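Local coordinates for protein ADP-ribose pyrophosphatase (Streptococcus suis, PDB 3O8S) that probably hydrolyses ADP-ribose or a related nucleoside diphosphate compound at its pyrophosphate linkage, as a member of the Nudix hydrolase family, at residues Ala118-Glu123 against Cys152-Gly157. Numbering follows the deposited sequence.
With EDO (1,2-ethanediol), chain C; EDO (1,2-ethanediol), chain D.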
# COMPACT_ATOMS: atom_id res chain seq x y z
N ALA A 118 -20.64 -7.72 4.68
CA ALA A 118 -21.74 -6.80 4.37
C ALA A 118 -22.76 -7.33 3.34
O ALA A 118 -23.80 -6.68 3.13
CB ALA A 118 -21.16 -5.46 3.89
N GLY A 119 -22.47 -8.50 2.75
CA GLY A 119 -23.30 -9.14 1.73
C GLY A 119 -23.21 -8.41 0.39
O GLY A 119 -24.02 -8.66 -0.51
N LEU A 120 -22.21 -7.52 0.25
CA LEU A 120 -22.11 -6.69 -0.93
C LEU A 120 -21.03 -7.10 -1.93
O LEU A 120 -19.92 -7.45 -1.55
CB LEU A 120 -21.86 -5.21 -0.52
CG LEU A 120 -22.87 -4.59 0.49
CD1 LEU A 120 -22.50 -3.14 0.81
CD2 LEU A 120 -24.30 -4.65 -0.04
N ASP A 121 -21.37 -6.96 -3.22
CA ASP A 121 -20.46 -7.13 -4.35
C ASP A 121 -19.91 -5.77 -4.65
O ASP A 121 -20.68 -4.83 -4.88
CB ASP A 121 -21.15 -7.72 -5.58
CG ASP A 121 -21.77 -9.09 -5.38
OD1 ASP A 121 -21.11 -9.96 -4.76
OD2 ASP A 121 -22.87 -9.33 -5.93
N VAL A 122 -18.59 -5.63 -4.58
CA VAL A 122 -17.91 -4.37 -4.83
C VAL A 122 -16.71 -4.62 -5.70
O VAL A 122 -16.21 -5.75 -5.79
CB VAL A 122 -17.49 -3.63 -3.51
CG1 VAL A 122 -18.69 -3.35 -2.60
CG2 VAL A 122 -16.36 -4.35 -2.76
N GLU A 123 -16.22 -3.55 -6.31
CA GLU A 123 -14.98 -3.63 -7.06
C GLU A 123 -13.97 -2.67 -6.41
O GLU A 123 -14.31 -1.52 -6.12
CB GLU A 123 -15.18 -3.39 -8.57
CG GLU A 123 -15.97 -2.16 -8.98
CD GLU A 123 -16.12 -1.97 -10.48
OE1 GLU A 123 -16.42 -2.97 -11.19
OE2 GLU A 123 -15.96 -0.82 -10.94
N CYS A 152 -13.80 1.40 -2.68
CA CYS A 152 -14.53 0.40 -3.46
C CYS A 152 -15.79 1.00 -3.99
O CYS A 152 -16.41 1.85 -3.36
CB CYS A 152 -14.83 -0.86 -2.65
SG CYS A 152 -13.38 -1.73 -1.99
N ARG A 153 -16.18 0.52 -5.14
CA ARG A 153 -17.34 0.93 -5.85
C ARG A 153 -18.40 -0.16 -5.67
O ARG A 153 -18.11 -1.34 -5.90
CB ARG A 153 -16.92 1.14 -7.31
CG ARG A 153 -18.03 1.47 -8.25
CD ARG A 153 -17.47 1.66 -9.65
NE ARG A 153 -18.55 2.05 -10.54
CZ ARG A 153 -19.27 1.21 -11.27
NH1 ARG A 153 -18.96 -0.08 -11.30
NH2 ARG A 153 -20.26 1.65 -12.02
N LEU A 154 -19.61 0.23 -5.24
CA LEU A 154 -20.72 -0.71 -5.01
C LEU A 154 -21.28 -1.28 -6.32
O LEU A 154 -21.60 -0.51 -7.23
CB LEU A 154 -21.86 -0.03 -4.22
CG LEU A 154 -23.10 -0.92 -3.87
CD1 LEU A 154 -22.75 -2.02 -2.85
CD2 LEU A 154 -24.24 -0.09 -3.36
N LEU A 155 -21.45 -2.61 -6.39
CA LEU A 155 -22.08 -3.28 -7.52
C LEU A 155 -23.49 -3.63 -7.13
O LEU A 155 -24.40 -3.32 -7.87
CB LEU A 155 -21.30 -4.52 -8.02
CG LEU A 155 -19.83 -4.34 -8.46
CD1 LEU A 155 -19.25 -5.65 -8.93
CD2 LEU A 155 -19.65 -3.26 -9.57
N GLY A 156 -23.69 -4.17 -5.93
CA GLY A 156 -25.01 -4.55 -5.44
C GLY A 156 -24.92 -5.43 -4.21
O GLY A 156 -23.86 -5.55 -3.61
N GLY A 157 -26.02 -6.06 -3.86
CA GLY A 157 -26.13 -7.00 -2.74
C GLY A 157 -26.92 -6.43 -1.60
O GLY A 157 -27.49 -5.34 -1.72
C1 EDO C . -26.06 -3.82 3.03
O1 EDO C . -24.73 -3.91 3.62
C2 EDO C . -26.39 -2.49 2.36
O2 EDO C . -26.69 -1.50 3.35
C1 EDO D . -27.55 -1.20 -2.01
O1 EDO D . -27.44 -2.33 -1.14
C2 EDO D . -27.51 0.09 -1.20
O2 EDO D . -27.53 1.23 -2.07
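Leu120, Val122, Cys152 and Leu154 form the apolar centre where strand 120-123 runs antiparallel to strand 152-157. Leu120 CD1 meets Leu154 CD1 at 3.8 Å, while Val122 sets CG2 against Cys152 CB, also at 3.8 Å. Apolar side chains suit the place because Val114 of helix 106-118 packs on Leu120 and Val122, and Ile77 of strand 70-79 on Val122 and Cys152. In the backbone ladder, Glu123 and Arg153 exchange two backbone hydrogen bonds, with Arg153 N to Glu123 O nearly straight at 170°. Farther along, Asp121 O is gripped twice, by Leu155 N at 2.8 Å and by Gly156 N at 3.3 Å, the latter in the carbonyl plane on a lone pair. Gly157 lies against Leu120, where a side chain would run into Gly119 O; Gly119, with its positive phi, lets the chain leave the helix and enter the strand. On the other face, Leu155 CD2 touches Glu123 OE1 at 3.6 Å. At the polar edge Arg153 CG, anti to the backbone N (chi1 175°), starts a chain extended as far as NE beside that of Glu123. Arg153 NH1 meets Glu123 OE2 at 3.1 Å in a salt bridge whose hydrogen bond is weak, carboxylate and guanidinium planes 47° apart. Asp121 OD1 instead forms a salt bridge with Lys115. Two residues, Leu155 and Gly156, facing one, Asp121, make a classic beta bulge, here in the mixed sheet of the Nudix fold.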